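Local atomic coordinates of SPT6 (Antonospora locustae, PDB entry 2XP1), a protein that probably serves as a transcription elongation factor and histone chaperone, with tandem SH2 domains that enable interaction with RNA polymerase II. Residues Leu49-Ala54 with Val86-Ile91; Asn106-Ala111 with Ala126-Arg131; Lys136-Tyr141 with Glu148-Val153. One frame throughout, in Å; residues are numbered along the deposited sequence.

Contact 1 of 3, residues Leu49-Ala54 with Val86-Ile91; sequences LVIKFA and VYVRPI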
loop_
_atom_site.group_PDB
_atom_site.type_symbol
_atom_site.label_atom_id
_atom_site.label_comp_id
_atom_site.label_asym_id
_atom_site.label_seq_id
_atom_site.Cartn_x
_atom_site.Cartn_y
_atom_site.Cartn_z
ATOM N N LEU A 49 13.766 -11.871 6.851
ATOM C CA LEU A 49 13.042 -12.724 5.943
ATOM C C LEU A 49 13.874 -12.740 4.676
ATOM O O LEU A 49 14.277 -11.685 4.198
ATOM C CB LEU A 49 11.679 -12.076 5.657
ATOM C CG LEU A 49 10.828 -12.601 4.514
ATOM C CD1 LEU A 49 10.366 -13.987 4.879
ATOM C CD2 LEU A 49 9.606 -11.677 4.293
ATOM N N VAL A 50 14.146 -13.936 4.162
ATOM C CA VAL A 50 14.878 -14.097 2.920
ATOM C C VAL A 50 13.906 -14.864 2.021
ATOM O O VAL A 50 13.456 -15.953 2.372
ATOM C CB VAL A 50 16.207 -14.895 3.111
ATOM C CG1 VAL A 50 17.075 -14.888 1.819
ATOM C CG2 VAL A 50 17.040 -14.346 4.297
ATOM N N ILE A 51 13.563 -14.245 0.885
ATOM C CA ILE A 51 12.750 -14.843 -0.172
ATOM C C ILE A 51 13.611 -15.045 -1.431
ATOM O O ILE A 51 14.252 -14.100 -1.909
ATOM C CB ILE A 51 11.572 -13.941 -0.543
ATOM C CG1 ILE A 51 10.756 -13.534 0.711
ATOM C CG2 ILE A 51 10.677 -14.633 -1.499
ATOM C CD1 ILE A 51 9.669 -12.471 0.438
ATOM N N LYS A 52 13.643 -16.265 -1.954
ATOM C CA LYS A 52 14.367 -16.582 -3.183
ATOM C C LYS A 52 13.499 -16.162 -4.376
ATOM O O LYS A 52 12.428 -16.720 -4.597
ATOM C CB LYS A 52 14.642 -18.097 -3.223
ATOM C CG LYS A 52 14.930 -18.682 -4.601
ATOM C CD LYS A 52 15.392 -20.158 -4.551
ATOM C CE LYS A 52 14.241 -21.135 -4.270
ATOM N NZ LYS A 52 14.759 -22.532 -3.917
ATOM N N PHE A 53 13.924 -15.153 -5.123
ATOM C CA PHE A 53 13.138 -14.730 -6.299
ATOM C C PHE A 53 13.465 -15.613 -7.483
ATOM O O PHE A 53 12.568 -15.957 -8.259
ATOM C CB PHE A 53 13.360 -13.255 -6.614
ATOM C CG PHE A 53 12.387 -12.352 -5.920
ATOM C CD1 PHE A 53 11.998 -12.608 -4.608
ATOM C CD2 PHE A 53 11.900 -11.228 -6.541
ATOM C CE1 PHE A 53 11.107 -11.774 -3.956
ATOM C CE2 PHE A 53 10.980 -10.400 -5.897
ATOM C CZ PHE A 53 10.599 -10.670 -4.621
ATOM N N ALA A 54 14.738 -16.007 -7.567
ATOM C CA ALA A 54 15.292 -16.844 -8.610
ATOM C C ALA A 54 16.625 -17.320 -8.055
ATOM O O ALA A 54 17.124 -16.765 -7.064
ATOM C CB ALA A 54 15.521 -16.044 -9.894
ATOM N N VAL A 86 0.107 -12.755 5.690
ATOM C CA VAL A 86 -0.301 -11.444 5.228
ATOM C C VAL A 86 0.687 -10.898 4.239
ATOM O O VAL A 86 0.304 -10.186 3.339
ATOM C CB VAL A 86 -0.563 -10.448 6.403
ATOM C CG1 VAL A 86 -0.635 -9.019 5.909
ATOM C CG2 VAL A 86 -1.845 -10.793 7.097
ATOM N N TYR A 87 1.954 -11.272 4.372
ATOM C CA TYR A 87 3.003 -10.595 3.624
ATOM C C TYR A 87 3.749 -11.475 2.640
ATOM O O TYR A 87 3.813 -11.149 1.449
ATOM C CB TYR A 87 3.933 -9.857 4.591
ATOM C CG TYR A 87 4.940 -8.993 3.918
ATOM C CD1 TYR A 87 4.559 -7.794 3.304
ATOM C CD2 TYR A 87 6.271 -9.363 3.887
ATOM C CE1 TYR A 87 5.493 -6.979 2.678
ATOM C CE2 TYR A 87 7.221 -8.565 3.259
ATOM C CZ TYR A 87 6.823 -7.361 2.657
ATOM O OH TYR A 87 7.771 -6.557 2.016
ATOM N N VAL A 88 4.273 -12.606 3.112
ATOM C CA VAL A 88 5.071 -13.526 2.264
ATOM C C VAL A 88 4.279 -14.362 1.207
ATOM O O VAL A 88 4.651 -14.394 0.035
ATOM C CB VAL A 88 5.977 -14.448 3.143
ATOM C CG1 VAL A 88 6.822 -15.343 2.300
ATOM C CG2 VAL A 88 6.873 -13.614 4.085
ATOM N N ARG A 89 3.207 -15.054 1.606
ATOM C CA ARG A 89 2.455 -15.888 0.642
ATOM C C ARG A 89 2.010 -15.119 -0.616
ATOM O O ARG A 89 2.217 -15.613 -1.738
ATOM C CB ARG A 89 1.290 -16.671 1.287
ATOM C CG ARG A 89 1.780 -17.805 2.191
ATOM C CD ARG A 89 0.728 -18.906 2.425
ATOM N NE ARG A 89 0.065 -18.830 3.740
ATOM C CZ ARG A 89 0.582 -19.252 4.908
ATOM N NH1 ARG A 89 1.807 -19.789 4.978
ATOM N NH2 ARG A 89 -0.134 -19.128 6.023
ATOM N N PRO A 90 1.440 -13.902 -0.446
ATOM C CA PRO A 90 1.003 -13.154 -1.640
ATOM C C PRO A 90 2.166 -12.719 -2.516
ATOM O O PRO A 90 2.006 -12.669 -3.725
ATOM C CB PRO A 90 0.272 -11.932 -1.064
ATOM C CG PRO A 90 0.048 -12.249 0.402
ATOM C CD PRO A 90 1.152 -13.162 0.794
ATOM N N ILE A 91 3.317 -12.417 -1.916
ATOM C CA ILE A 91 4.560 -12.266 -2.705
ATOM C C ILE A 91 4.809 -13.521 -3.517
ATOM O O ILE A 91 5.027 -13.443 -4.720
ATOM C CB ILE A 91 5.799 -11.831 -1.857
ATOM C CG1 ILE A 91 5.611 -10.387 -1.351
ATOM C CG2 ILE A 91 7.024 -11.861 -2.678
ATOM C CD1 ILE A 91 6.668 -9.893 -0.347
#

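Contact 2 of 3, residues Asn106-Ala111 with Ala126-Arg131; sequences NSPEDA and AFYFSR. With SO4 (sulfate ion), chain C.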
loop_
_atom_site.group_PDB
_atom_site.type_symbol
_atom_site.label_atom_id
_atom_site.label_comp_id
_atom_site.label_asym_id
_atom_site.label_seq_id
_atom_site.Cartn_x
_atom_site.Cartn_y
_atom_site.Cartn_z
ATOM N N ASN A 106 14.212 -15.953 -17.576
ATOM C CA ASN A 106 15.115 -16.211 -16.432
ATOM C C ASN A 106 16.423 -15.450 -16.413
ATOM O O ASN A 106 16.985 -15.226 -15.341
ATOM C CB ASN A 106 15.447 -17.693 -16.315
ATOM C CG ASN A 106 14.385 -18.462 -15.570
ATOM O OD1 ASN A 106 13.617 -19.229 -16.182
ATOM N ND2 ASN A 106 14.307 -18.249 -14.239
ATOM N N SER A 107 16.937 -15.056 -17.569
ATOM C CA SER A 107 18.065 -14.135 -17.524
ATOM C C SER A 107 17.944 -12.992 -18.528
ATOM O O SER A 107 17.376 -13.164 -19.618
ATOM C CB SER A 107 19.420 -14.863 -17.614
ATOM O OG SER A 107 20.059 -14.677 -18.869
ATOM N N PRO A 108 18.446 -11.806 -18.133
ATOM C CA PRO A 108 18.704 -10.670 -19.017
ATOM C C PRO A 108 19.406 -11.122 -20.292
ATOM O O PRO A 108 18.936 -10.827 -21.404
ATOM C CB PRO A 108 19.658 -9.784 -18.186
ATOM C CG PRO A 108 19.794 -10.448 -16.824
ATOM C CD PRO A 108 18.689 -11.453 -16.725
ATOM N N GLU A 109 20.515 -11.844 -20.094
ATOM C CA GLU A 109 21.324 -12.451 -21.152
ATOM C C GLU A 109 20.459 -13.258 -22.138
ATOM O O GLU A 109 20.735 -13.271 -23.332
ATOM C CB GLU A 109 22.435 -13.326 -20.522
ATOM C CG GLU A 109 23.643 -13.661 -21.456
ATOM C CD GLU A 109 24.567 -14.797 -20.934
ATOM O OE1 GLU A 109 24.280 -15.407 -19.864
ATOM O OE2 GLU A 109 25.593 -15.081 -21.615
ATOM N N ASP A 110 19.410 -13.905 -21.628
ATOM C CA ASP A 110 18.539 -14.776 -22.427
ATOM C C ASP A 110 17.222 -14.124 -22.860
ATOM O O ASP A 110 16.532 -14.642 -23.738
ATOM C CB ASP A 110 18.284 -16.103 -21.699
ATOM C CG ASP A 110 19.413 -17.131 -21.927
ATOM O OD1 ASP A 110 20.033 -17.112 -23.025
ATOM O OD2 ASP A 110 19.679 -17.960 -21.009
ATOM N N ALA A 111 16.880 -12.999 -22.237
ATOM C CA ALA A 111 15.845 -12.113 -22.758
ATOM C C ALA A 111 16.470 -11.210 -23.821
ATOM O O ALA A 111 15.793 -10.363 -24.419
ATOM C CB ALA A 111 15.247 -11.277 -21.639
ATOM N N ALA A 126 10.266 -7.639 -22.844
ATOM C CA ALA A 126 10.568 -8.846 -22.094
ATOM C C ALA A 126 10.546 -8.501 -20.657
ATOM O O ALA A 126 10.631 -7.326 -20.322
ATOM C CB ALA A 126 11.935 -9.392 -22.490
ATOM N N PHE A 127 10.426 -9.510 -19.798
ATOM C CA PHE A 127 10.513 -9.284 -18.346
ATOM C C PHE A 127 11.524 -10.243 -17.751
ATOM O O PHE A 127 11.560 -11.387 -18.131
ATOM C CB PHE A 127 9.184 -9.531 -17.627
ATOM C CG PHE A 127 8.107 -8.589 -17.987
ATOM C CD1 PHE A 127 7.307 -8.826 -19.116
ATOM C CD2 PHE A 127 7.838 -7.496 -17.176
ATOM C CE1 PHE A 127 6.281 -7.968 -19.469
ATOM C CE2 PHE A 127 6.815 -6.609 -17.492
ATOM C CZ PHE A 127 6.006 -6.849 -18.669
ATOM N N TYR A 128 12.321 -9.748 -16.804
ATOM C CA TYR A 128 13.252 -10.551 -16.033
ATOM C C TYR A 128 13.509 -9.893 -14.685
ATOM O O TYR A 128 13.361 -8.686 -14.551
ATOM C CB TYR A 128 14.547 -10.762 -16.799
ATOM C CG TYR A 128 15.210 -9.517 -17.381
ATOM C CD1 TYR A 128 16.197 -8.824 -16.660
ATOM C CD2 TYR A 128 14.887 -9.062 -18.664
ATOM C CE1 TYR A 128 16.824 -7.708 -17.188
ATOM C CE2 TYR A 128 15.512 -7.939 -19.204
ATOM C CZ TYR A 128 16.474 -7.276 -18.453
ATOM O OH TYR A 128 17.095 -6.171 -18.967
ATOM N N PHE A 129 13.851 -10.682 -13.674
ATOM C CA PHE A 129 14.114 -10.114 -12.352
ATOM C C PHE A 129 15.414 -9.396 -12.402
ATOM O O PHE A 129 16.326 -9.848 -13.074
ATOM C CB PHE A 129 14.186 -11.196 -11.282
ATOM C CG PHE A 129 12.847 -11.703 -10.899
ATOM C CD1 PHE A 129 12.495 -12.998 -11.156
ATOM C CD2 PHE A 129 11.915 -10.865 -10.335
ATOM C CE1 PHE A 129 11.251 -13.467 -10.814
ATOM C CE2 PHE A 129 10.666 -11.327 -10.034
ATOM C CZ PHE A 129 10.339 -12.649 -10.285
ATOM N N SER A 130 15.464 -8.283 -11.678
ATOM C CA SER A 130 16.671 -7.463 -11.534
ATOM C C SER A 130 17.630 -8.132 -10.575
ATOM O O SER A 130 17.218 -8.573 -9.491
ATOM C CB SER A 130 16.321 -6.071 -10.940
ATOM O OG SER A 130 17.514 -5.283 -10.754
ATOM N N ARG A 131 18.908 -8.158 -10.964
ATOM C CA ARG A 131 20.010 -8.590 -10.093
ATOM C C ARG A 131 20.661 -7.382 -9.379
ATOM O O ARG A 131 21.192 -7.519 -8.262
ATOM C CB ARG A 131 21.055 -9.379 -10.898
ATOM C CG ARG A 131 20.698 -10.850 -11.140
ATOM C CD ARG A 131 19.504 -11.063 -12.115
ATOM N NE ARG A 131 19.243 -12.493 -12.297
ATOM C CZ ARG A 131 18.151 -13.052 -12.826
ATOM N NH1 ARG A 131 17.120 -12.344 -13.306
ATOM N NH2 ARG A 131 18.108 -14.377 -12.873
HETATM S S SO4 C . 19.196 -5.149 -13.763
HETATM O O1 SO4 C . 20.199 -4.519 -14.629
HETATM O O2 SO4 C . 19.826 -6.261 -13.038
HETATM O O3 SO4 C . 18.091 -5.676 -14.556
HETATM O O4 SO4 C . 18.669 -4.154 -12.841
HETATM O O HOH W 1 14.312 -13.511 -14.251
#

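Contact 3 of 3, residues Lys136-Tyr141 with Glu148-Val153; sequences KLTFAY and EEYIGV. With SO4 (sulfate ion), chain C.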
loop_
_atom_site.group_PDB
_atom_site.type_symbol
_atom_site.label_atom_id
_atom_site.label_comp_id
_atom_site.label_asym_id
_atom_site.label_seq_id
_atom_site.Cartn_x
_atom_site.Cartn_y
_atom_site.Cartn_z
ATOM N N LYS A 136 13.172 -6.162 -7.514
ATOM C CA LYS A 136 12.579 -5.524 -8.699
ATOM C C LYS A 136 12.448 -6.457 -9.923
ATOM O O LYS A 136 13.375 -7.191 -10.298
ATOM C CB LYS A 136 13.392 -4.299 -9.132
ATOM C CG LYS A 136 13.554 -3.200 -8.057
ATOM C CD LYS A 136 12.206 -2.569 -7.714
ATOM C CE LYS A 136 12.191 -1.936 -6.316
ATOM N NZ LYS A 136 10.904 -1.153 -6.108
ATOM N N LEU A 137 11.332 -6.352 -10.614
ATOM C CA LEU A 137 11.222 -6.952 -11.954
ATOM C C LEU A 137 11.585 -5.912 -13.011
ATOM O O LEU A 137 11.000 -4.834 -13.041
ATOM C CB LEU A 137 9.783 -7.403 -12.197
ATOM C CG LEU A 137 9.420 -7.960 -13.571
ATOM C CD1 LEU A 137 10.014 -9.298 -13.796
ATOM C CD2 LEU A 137 7.910 -8.009 -13.588
ATOM N N THR A 138 12.513 -6.251 -13.898
ATOM C CA THR A 138 12.868 -5.387 -15.015
ATOM C C THR A 138 11.928 -5.601 -16.187
ATOM O O THR A 138 11.735 -6.722 -16.647
ATOM C CB THR A 138 14.345 -5.587 -15.406
ATOM O OG1 THR A 138 15.152 -5.308 -14.263
ATOM C CG2 THR A 138 14.784 -4.674 -16.510
ATOM N N PHE A 139 11.291 -4.512 -16.618
ATOM C CA PHE A 139 10.527 -4.454 -17.856
ATOM C C PHE A 139 11.441 -3.825 -18.910
ATOM O O PHE A 139 11.763 -2.640 -18.808
ATOM C CB PHE A 139 9.281 -3.567 -17.684
ATOM C CG PHE A 139 8.583 -3.252 -18.971
ATOM C CD1 PHE A 139 8.151 -4.285 -19.820
ATOM C CD2 PHE A 139 8.361 -1.929 -19.355
ATOM C CE1 PHE A 139 7.505 -4.001 -21.030
ATOM C CE2 PHE A 139 7.706 -1.625 -20.568
ATOM C CZ PHE A 139 7.286 -2.664 -21.402
ATOM N N ALA A 140 11.842 -4.631 -19.899
ATOM C CA ALA A 140 12.746 -4.224 -20.972
ATOM C C ALA A 140 11.987 -4.131 -22.275
ATOM O O ALA A 140 11.216 -5.022 -22.614
ATOM C CB ALA A 140 13.889 -5.226 -21.139
ATOM N N TYR A 141 12.202 -3.058 -23.017
ATOM C CA TYR A 141 11.522 -2.941 -24.280
ATOM C C TYR A 141 12.335 -2.309 -25.382
ATOM O O TYR A 141 13.184 -1.470 -25.122
ATOM C CB TYR A 141 10.166 -2.275 -24.118
ATOM C CG TYR A 141 10.182 -0.846 -23.683
ATOM C CD1 TYR A 141 9.964 0.170 -24.616
ATOM C CD2 TYR A 141 10.345 -0.494 -22.339
ATOM C CE1 TYR A 141 9.953 1.511 -24.245
ATOM C CE2 TYR A 141 10.316 0.858 -21.943
ATOM C CZ TYR A 141 10.115 1.852 -22.917
ATOM O OH TYR A 141 10.078 3.194 -22.587
ATOM N N GLU A 148 14.637 0.325 -20.166
ATOM C CA GLU A 148 14.352 -0.579 -19.047
ATOM C C GLU A 148 13.640 0.163 -17.954
ATOM O O GLU A 148 13.911 1.331 -17.753
ATOM C CB GLU A 148 15.626 -1.114 -18.428
ATOM C CG GLU A 148 16.315 -2.191 -19.180
ATOM C CD GLU A 148 17.709 -2.409 -18.636
ATOM O OE1 GLU A 148 18.087 -1.759 -17.635
ATOM O OE2 GLU A 148 18.441 -3.225 -19.213
ATOM N N GLU A 149 12.738 -0.514 -17.245
ATOM C CA GLU A 149 12.006 0.108 -16.166
ATOM C C GLU A 149 11.850 -0.876 -15.049
ATOM O O GLU A 149 11.740 -2.077 -15.289
ATOM C CB GLU A 149 10.621 0.549 -16.609
ATOM C CG GLU A 149 10.531 1.588 -17.735
ATOM C CD GLU A 149 9.093 2.098 -17.918
ATOM O OE1 GLU A 149 8.375 1.549 -18.773
ATOM O OE2 GLU A 149 8.677 3.032 -17.188
ATOM N N TYR A 150 11.789 -0.374 -13.823
ATOM C CA TYR A 150 11.704 -1.257 -12.702
ATOM C C TYR A 150 10.296 -1.353 -12.175
ATOM O O TYR A 150 9.641 -0.330 -11.948
ATOM C CB TYR A 150 12.644 -0.796 -11.586
ATOM C CG TYR A 150 14.135 -1.024 -11.848
ATOM C CD1 TYR A 150 14.589 -2.130 -12.569
ATOM C CD2 TYR A 150 15.087 -0.126 -11.363
ATOM C CE1 TYR A 150 15.944 -2.338 -12.812
ATOM C CE2 TYR A 150 16.447 -0.335 -11.583
ATOM C CZ TYR A 150 16.873 -1.438 -12.313
ATOM O OH TYR A 150 18.232 -1.642 -12.535
ATOM N N ILE A 151 9.844 -2.576 -11.937
ATOM C CA ILE A 151 8.577 -2.771 -11.303
ATOM C C ILE A 151 8.814 -3.390 -9.941
ATOM O O ILE A 151 9.583 -4.330 -9.820
ATOM C CB ILE A 151 7.693 -3.690 -12.178
ATOM C CG1 ILE A 151 7.418 -3.012 -13.524
ATOM C CG2 ILE A 151 6.404 -4.057 -11.489
ATOM C CD1 ILE A 151 6.931 -3.999 -14.629
ATOM N N GLY A 152 8.139 -2.893 -8.911
ATOM C CA GLY A 152 8.279 -3.479 -7.565
ATOM C C GLY A 152 7.522 -4.785 -7.458
ATOM O O GLY A 152 6.455 -4.942 -8.037
ATOM N N VAL A 153 8.058 -5.740 -6.721
ATOM C CA VAL A 153 7.332 -6.987 -6.522
ATOM C C VAL A 153 6.998 -7.223 -5.040
ATOM O O VAL A 153 7.878 -7.626 -4.258
ATOM C CB VAL A 153 8.100 -8.234 -7.059
ATOM C CG1 VAL A 153 7.270 -9.436 -6.918
ATOM C CG2 VAL A 153 8.513 -8.062 -8.531
HETATM S S SO4 C . 19.196 -5.149 -13.763
HETATM O O1 SO4 C . 20.199 -4.519 -14.629
HETATM O O2 SO4 C . 19.826 -6.261 -13.038
HETATM O O3 SO4 C . 18.091 -5.676 -14.556
HETATM O O4 SO4 C . 18.669 -4.154 -12.841
#

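Contact 1 of 3, residues Leu49-Ala54 with Val86-Ile91
The phenol oxygen of Tyr87, whose ring edge meets Leu49, is hydrogen-bonded to Ser73 OG, and this ties the far end of the ring down while its flank takes part in an otherwise wholly apolar contact. Leu49 CD2 lies near the ring plane, 4.1 Å from Tyr87 CE2. The same methyl is pressed much harder on Val88: Leu49 CD2 comes within 3.4 Å of Val88 CG2, tighter than ordinary van der Waals contact, and the two side chains meet tip to tip. Leu49 CG is anti to the backbone N (chi1 167°), on the helix side, and CD1 also touches Val88 CG2, at 3.6 Å.

In the SH2 fold a central sheet is flanked by helices, and this is one of those layers in the N-terminal SH2 unit: strand 46-52 lies under helix 80-100. Their local axes run nearly parallel, 8° apart and 10.7 Å from each other. Strand residues alternate, so Leu49 and Ile51 face the helix while Val50 is turned to the other side, against Leu37 and Arg39.

One turn further on, Ile51 and Ile91 cross at about a right angle. Ile51 CD1 sits 4.0 Å from Ile91 CD1 and almost as close to the CG2 branch. Ile91 CD1 in turn rests over the rim of one face of the Tyr87 ring, 3.8 Å above its plane, within the helix itself. That helix has a wider pi-type turn at 86-88 and is kinked at Pro90, whose nitrogen has no bond to the preceding turn. At the corner where the strand turns away, Phe53 CZ approaches Ile91 CG2 obliquely at 4.2 Å, and Leu95 packs against the same ring.

Contact 2 of 3, residues Asn106-Ala111 with Ala126-Arg131
Pro108 sits over one face of Tyr128, and the two side chains cross obliquely. Its CA stands 3.8 Å from the centroid of the tyrosine ring and 7° off the normal, a CH-pi contact, while Pro108 CD reaches the rim at Tyr128 CD1, 3.6 Å away. On the CD2 flank Ala111 CB approaches obliquely and also meets Ala126 CB at 3.9 Å.

Outward from the ring, Pro108 CD covers one face of the Arg131 guanidinium. Arg131 NH1 donates in the guanidinium plane to Phe129 O (2.6 Å) and to a water that also accepts from Phe129 N. Arg131 NH2 gives a weak bond to Asn106 O, bent to 125°, and has a salt bridge with Asp56, so the group is held from several directions. Ser130 OG (2.6 Å to sulfate O4) and Arg131 N, to O2, grip a sulfate at the end of the strand, probably from the crystallisation liquor.

The loop between helices 80-100 and 112-116 thus lies against edge strand 124-129, whose Phe127 packs on helix 167-175 and Phe129 on helix 80-100.

Contact 3 of 3, residues Lys136-Tyr141 with Glu148-Val153
Thr138 and Tyr150 lie side by side across the hairpin and give their hydroxyls to one sulfate. Thr138 OG1 donates to sulfate O3 at 3.0 Å and Tyr150 OH to sulfate O4 at 2.6 Å; Thr138 OG1 also sits at the edge of the tyrosine ring, 3.4 Å from Tyr150 CE1. The anion is also bonded by Ser130 OG and the backbone nitrogens of Arg131 and Lys132.

The backbone is paired in an antiparallel register. Leu137 and Ile151 exchange two hydrogen bonds, each 2.8 Å (Leu137 N to Ile151 O, and Ile151 N to Leu137 O). Phe139 and Glu149 do the same; Phe139 N points nearly along the C=O axis of Glu149, and the return bond from Glu149 N is more bent, at 143°. Thr138 and Ala140 turn their backbone bonds the other way, to Tyr128 and Ala126, while Gly152 bonds to Thr158.

On the face carrying Leu137, Phe139, Glu149 and Ile151, the Glu149 carboxylate lies beside the Phe139 ring with the planes 53° apart. Glu149 OE1 is at the ring edge, in plane, 3.5 Å from Phe139 CD2, where the ring hydrogens would suit its charge. Its principal partner is Arg174 through a salt bridge, and OE2 is bonded to Tyr159 OH. Ile151 CD1 packs against Phe139 CB at 3.9 Å.

This is a beta hairpin within the sheet of the C-terminal SH2 unit; the sulfate site, beside the loop after strand 124-129, is consistent with the place where SH2 domains commonly take phosphate.

From the N terminus, contact 1 comes first: it closes a loop of 31 residues, returning from strand 57-65 and the short strands beyond it to helix 80-100. That helix leads on to the second half, where contact 2 closes 14 residues around helix 112-116, and contact 3 closes just six residues, the tip of a hairpin and the adjoining strand ends. The three follow in series, so none encloses or crosses another. Contacts 2 and 3 share a sheet, since strands 124-129 and 136-142 are neighbours, and a sulfate touched by both. Phe53 packs across the junction of the halves, its ring meeting Phe129 of contact 2 and Val153 of contact 3.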